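Cysteine hydrolase (Vibrio cholerae, PDB 6V98) probably acts as a cysteine hydrolase of the papain-like peptidase clan, serving Vibrio cholerae as a toxic effector delivered by its type VI secretion system. Local coordinates at residues 58-63 / 128-133; 166-171 / 177-182. All coordinates share one frame; numbering follows the deposited sequence.

Contact 1: 58-63 / 128-133; sequences RYYEYG and SWLRGK
Y60, on strand 57-63, meets L130, on helix 123-134, in an apolar helix-on-sheet contact that seats the helix against the antiparallel sheet of this TseH-like domain, which is assigned to peptidase clan CA. The phenol ring lies flat under the leucine. L130 CB stands 3.7 Å from the ring centroid and only 3° off the ring normal, a CH-pi contact over the middle of one face. The two methyls reach past the ring centre toward its root: CD1 packs on Y60 CD1 at 3.8 Å, while CD2 comes 3.8 Å from Y60 CB. Both residues carry CG beside the backbone N (chi1 -78° in Y60, -69° in L130), which lays the ring along the sheet surface and lets the leucine branch spread over its inner half.

Strand alternation divides the work. Y59 and E61 turn to the other side of the sheet, where Y59 OH donates to E61 OE1 at 2.8 Å from above the carboxylate plane, and R77 forms a salt bridge with E61 OE2. Beyond L130, F155 and L159 of helix 154-162 extend the apolar layer. On the solvent side, exposed R131 turns its guanidinium to D127 in a salt bridge, and its aliphatic CG sits 3.5 Å from Y60 OH.

Contact 2: 166-171 / 177-182; sequences DPAWKP and SAYIEQ. With CA (calcium ion), chain B.
With CG anti to the backbone N (chi1 179°), Y179 reaches out from helix 176-184 to the chain leading into that helix, where its hydroxyl meets A168. The arrangement is a tyrosine side chain hydrogen-bonded to a backbone carbonyl of the loop that precedes its own helix: the loop runs from helix 154-162 round to helix 176-184, and the tyrosine reaches back from the second helix to residues 167-171.

Y179 OH donates to A168 O at 2.7 Å. The C=O...OH angle is 117°, with the donor tilted 26° from the carbonyl plane. The next carbonyl also comes to the ring edge, W169 O lying 3.4 Å from Y179 CE1, so two successive backbone oxygens border the same edge of the ring. Apolar groups fill in around the hydroxyl end: P167 CB is 3.5 Å from Y179 OH, and A168 CB packs on Y179 CZ at 3.9 Å. P171 CD approaches the ring obliquely, nearer its root. Outside the two segments, I157 of helix 154-162 touches P167, K170 and Y179, so this buried tyrosine is wedged between loop and helix.

E181, two residues on, serves a different purpose. Its chain bends at chi2, and the carboxylate grips a calcium ion with both oxygens. Four waters and Q184 complete the ligands; E181 OE2 is the nearer carboxylate oxygen, 2.4 Å from the calcium, with E181 OE1 at 2.6 Å.

In the fold
Contacts 1 and 2 occupy separate parts of one chain, their centres 19 Å apart and their nearest atoms about 9 Å apart, without touching. They follow one another in sequence, the first closing before the second opens. Helix 154-162 carries residues that touch both contacts. Just before that helix is C152, modified by a dimethylarsinoyl group and possibly the nucleophile of this cysteine hydrolase. Both contacts reach its sequence neighbours: Y62, on the same strand segment as Y60, meets the ring of H150, two residues before C152, and Y179 of contact 2 touches M153, the residue after it. Calcium is bound at contact 2, with a second ion about 10 Å from the Q182 side chain.

Contact 1: 58-63 / 128-133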
# COMPACT_ATOMS: atom_id res chain seq x y z
N ARG A 58 2.76 0.82 9.75
CA ARG A 58 1.58 1.59 9.38
C ARG A 58 0.99 1.05 8.09
O ARG A 58 1.70 0.49 7.25
CB ARG A 58 1.90 3.09 9.17
CG ARG A 58 2.68 3.72 10.29
CD ARG A 58 1.79 3.87 11.50
NE ARG A 58 2.43 4.64 12.55
CZ ARG A 58 2.66 4.19 13.78
NH1 ARG A 58 2.28 2.96 14.13
NH2 ARG A 58 3.25 4.98 14.67
N TYR A 59 -0.31 1.25 7.91
CA TYR A 59 -0.98 0.90 6.66
C TYR A 59 -1.88 2.05 6.25
O TYR A 59 -2.66 2.55 7.07
CB TYR A 59 -1.78 -0.41 6.79
CG TYR A 59 -2.54 -0.74 5.53
CD1 TYR A 59 -3.86 -0.32 5.36
CD2 TYR A 59 -1.94 -1.44 4.49
CE1 TYR A 59 -4.56 -0.59 4.19
CE2 TYR A 59 -2.62 -1.71 3.31
CZ TYR A 59 -3.93 -1.29 3.17
OH TYR A 59 -4.63 -1.56 2.02
N TYR A 60 -1.75 2.48 4.99
CA TYR A 60 -2.56 3.54 4.42
C TYR A 60 -3.10 3.11 3.07
O TYR A 60 -2.48 2.30 2.37
CB TYR A 60 -1.75 4.83 4.23
CG TYR A 60 -1.54 5.64 5.48
CD1 TYR A 60 -0.55 5.30 6.42
CD2 TYR A 60 -2.31 6.77 5.72
CE1 TYR A 60 -0.36 6.07 7.57
CE2 TYR A 60 -2.13 7.55 6.86
CZ TYR A 60 -1.17 7.20 7.77
OH TYR A 60 -1.03 8.01 8.89
N GLU A 61 -4.25 3.67 2.70
CA GLU A 61 -4.79 3.42 1.37
C GLU A 61 -5.69 4.59 0.98
O GLU A 61 -6.12 5.38 1.83
CB GLU A 61 -5.58 2.10 1.32
CG GLU A 61 -6.77 2.09 2.27
CD GLU A 61 -7.26 0.69 2.57
OE1 GLU A 61 -7.03 -0.21 1.73
OE2 GLU A 61 -7.88 0.50 3.63
N TYR A 62 -5.98 4.67 -0.31
CA TYR A 62 -6.84 5.70 -0.88
C TYR A 62 -7.93 5.03 -1.70
O TYR A 62 -7.65 4.12 -2.47
CB TYR A 62 -6.02 6.64 -1.75
CG TYR A 62 -6.84 7.64 -2.53
CD1 TYR A 62 -7.41 8.74 -1.90
CD2 TYR A 62 -7.05 7.49 -3.90
CE1 TYR A 62 -8.16 9.67 -2.62
CE2 TYR A 62 -7.80 8.41 -4.62
CZ TYR A 62 -8.35 9.49 -3.97
OH TYR A 62 -9.08 10.41 -4.67
N GLY A 63 -9.16 5.47 -1.53
CA GLY A 63 -10.23 4.79 -2.22
C GLY A 63 -11.56 5.46 -1.95
O GLY A 63 -11.61 6.55 -1.38
N SER A 128 5.11 11.27 7.28
CA SER A 128 4.68 12.66 7.14
C SER A 128 3.88 12.88 5.86
O SER A 128 2.88 13.62 5.86
CB SER A 128 5.91 13.57 7.17
OG SER A 128 5.51 14.93 7.04
N TRP A 129 4.30 12.27 4.75
CA TRP A 129 3.59 12.44 3.48
C TRP A 129 2.19 11.85 3.55
O TRP A 129 1.21 12.48 3.12
CB TRP A 129 4.41 11.80 2.35
CG TRP A 129 3.97 12.03 0.92
CD1 TRP A 129 4.49 12.94 0.05
CD2 TRP A 129 2.98 11.30 0.19
NE1 TRP A 129 3.88 12.83 -1.17
CE2 TRP A 129 2.94 11.83 -1.11
CE3 TRP A 129 2.11 10.26 0.53
CZ2 TRP A 129 2.07 11.35 -2.09
CZ3 TRP A 129 1.25 9.77 -0.45
CH2 TRP A 129 1.23 10.32 -1.74
N LEU A 130 2.07 10.64 4.11
CA LEU A 130 0.76 9.99 4.25
C LEU A 130 -0.16 10.77 5.18
O LEU A 130 -1.34 10.97 4.86
CB LEU A 130 0.97 8.56 4.74
CG LEU A 130 1.65 7.71 3.66
CD1 LEU A 130 2.34 6.48 4.30
CD2 LEU A 130 0.64 7.28 2.60
N ARG A 131 0.35 11.23 6.32
CA ARG A 131 -0.48 12.05 7.20
C ARG A 131 -0.86 13.36 6.51
O ARG A 131 -1.97 13.87 6.69
CB ARG A 131 0.25 12.34 8.51
CG ARG A 131 0.43 11.13 9.43
CD ARG A 131 0.93 11.55 10.81
NE ARG A 131 2.37 11.82 10.84
CZ ARG A 131 2.92 13.03 10.72
NH1 ARG A 131 2.15 14.10 10.55
NH2 ARG A 131 4.24 13.17 10.76
N GLY A 132 0.05 13.91 5.71
CA GLY A 132 -0.26 15.13 4.97
C GLY A 132 -1.36 14.92 3.94
O GLY A 132 -2.26 15.76 3.80
N LYS A 133 -1.32 13.80 3.23
CA LYS A 133 -2.38 13.51 2.27
C LYS A 133 -3.70 13.25 3.00
O LYS A 133 -4.77 13.67 2.53
CB LYS A 133 -1.99 12.32 1.40
CG LYS A 133 -0.89 12.60 0.40
CD LYS A 133 -1.17 13.87 -0.41
CE LYS A 133 -0.27 13.97 -1.63
NZ LYS A 133 -0.09 15.38 -2.06

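Contact 2: 166-171 / 177-182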
# COMPACT_ATOMS: atom_id res chain seq x y z
N ASP A 166 11.77 5.63 -7.36
CA ASP A 166 11.69 5.39 -8.79
C ASP A 166 10.80 4.19 -9.13
O ASP A 166 11.27 3.19 -9.68
CB ASP A 166 13.08 5.21 -9.39
CG ASP A 166 13.06 5.19 -10.91
OD1 ASP A 166 12.15 5.80 -11.51
OD2 ASP A 166 13.94 4.54 -11.51
N PRO A 167 9.51 4.26 -8.81
CA PRO A 167 8.60 3.16 -9.16
C PRO A 167 8.46 3.02 -10.67
O PRO A 167 8.90 3.86 -11.45
CB PRO A 167 7.28 3.58 -8.52
CG PRO A 167 7.35 5.10 -8.54
CD PRO A 167 8.79 5.42 -8.26
N ALA A 168 7.81 1.93 -11.06
CA ALA A 168 7.58 1.66 -12.48
C ALA A 168 6.76 2.78 -13.11
O ALA A 168 5.93 3.43 -12.47
CB ALA A 168 6.87 0.31 -12.66
N TRP A 169 7.01 3.00 -14.40
CA TRP A 169 6.35 4.08 -15.12
C TRP A 169 4.83 4.00 -14.97
O TRP A 169 4.24 2.92 -15.05
CB TRP A 169 6.73 4.01 -16.60
CG TRP A 169 5.95 4.95 -17.45
CD1 TRP A 169 6.07 6.31 -17.50
CD2 TRP A 169 4.91 4.61 -18.37
NE1 TRP A 169 5.18 6.84 -18.41
CE2 TRP A 169 4.46 5.81 -18.96
CE3 TRP A 169 4.32 3.40 -18.77
CZ2 TRP A 169 3.45 5.84 -19.92
CZ3 TRP A 169 3.33 3.43 -19.72
CH2 TRP A 169 2.90 4.65 -20.29
N LYS A 170 4.21 5.16 -14.76
CA LYS A 170 2.77 5.26 -14.54
C LYS A 170 2.06 5.57 -15.86
O LYS A 170 2.22 6.69 -16.38
CB LYS A 170 2.47 6.35 -13.51
CG LYS A 170 1.07 6.28 -12.93
CD LYS A 170 0.50 7.64 -12.53
CE LYS A 170 1.56 8.66 -12.10
NZ LYS A 170 0.95 9.82 -11.36
N PRO A 171 1.27 4.66 -16.40
CA PRO A 171 0.57 4.94 -17.66
C PRO A 171 -0.57 5.91 -17.44
O PRO A 171 -0.94 6.20 -16.29
CB PRO A 171 0.06 3.56 -18.11
CG PRO A 171 0.09 2.70 -16.91
CD PRO A 171 1.00 3.30 -15.89
N SER A 177 -4.04 -4.19 -10.80
CA SER A 177 -3.56 -5.55 -11.05
C SER A 177 -2.49 -5.56 -12.13
O SER A 177 -1.47 -6.26 -12.00
CB SER A 177 -4.74 -6.44 -11.44
OG SER A 177 -5.29 -6.00 -12.66
N ALA A 178 -2.69 -4.79 -13.20
CA ALA A 178 -1.68 -4.76 -14.26
C ALA A 178 -0.42 -4.06 -13.78
O ALA A 178 0.70 -4.53 -14.06
CB ALA A 178 -2.25 -4.06 -15.50
N TYR A 179 -0.57 -2.95 -13.07
CA TYR A 179 0.59 -2.16 -12.68
C TYR A 179 1.50 -2.94 -11.73
O TYR A 179 2.73 -2.88 -11.85
CB TYR A 179 0.16 -0.84 -12.03
CG TYR A 179 1.36 -0.02 -11.59
CD1 TYR A 179 2.04 0.79 -12.50
CD2 TYR A 179 1.83 -0.09 -10.29
CE1 TYR A 179 3.16 1.52 -12.11
CE2 TYR A 179 2.97 0.64 -9.89
CZ TYR A 179 3.62 1.44 -10.82
OH TYR A 179 4.73 2.17 -10.46
N ILE A 180 0.91 -3.63 -10.75
CA ILE A 180 1.76 -4.30 -9.76
C ILE A 180 2.61 -5.36 -10.44
O ILE A 180 3.77 -5.56 -10.06
CB ILE A 180 0.92 -4.89 -8.60
CG1 ILE A 180 1.83 -5.24 -7.41
CG2 ILE A 180 0.08 -6.09 -9.04
CD1 ILE A 180 2.45 -4.05 -6.75
N GLU A 181 2.08 -6.02 -11.47
CA GLU A 181 2.87 -7.02 -12.17
C GLU A 181 4.02 -6.37 -12.93
O GLU A 181 5.13 -6.91 -12.95
CB GLU A 181 1.97 -7.82 -13.11
CG GLU A 181 1.00 -8.75 -12.38
CD GLU A 181 1.70 -9.82 -11.56
OE1 GLU A 181 2.70 -10.40 -12.04
OE2 GLU A 181 1.25 -10.09 -10.42
N GLN A 182 3.78 -5.21 -13.54
CA GLN A 182 4.87 -4.44 -14.12
C GLN A 182 5.90 -4.05 -13.06
O GLN A 182 7.11 -4.16 -13.28
CB GLN A 182 4.32 -3.19 -14.81
CG GLN A 182 3.81 -3.42 -16.21
CD GLN A 182 4.81 -4.18 -17.08
OE1 GLN A 182 4.59 -5.34 -17.43
NE2 GLN A 182 5.92 -3.53 -17.41
CA CA B . 2.96 -11.63 -9.77
O HOH W 1 4.92 -12.55 -11.33
O HOH W 2 1.90 -13.90 -9.62
O HOH W 3 1.91 -11.38 -7.68
O HOH W 4 4.64 -12.56 -8.08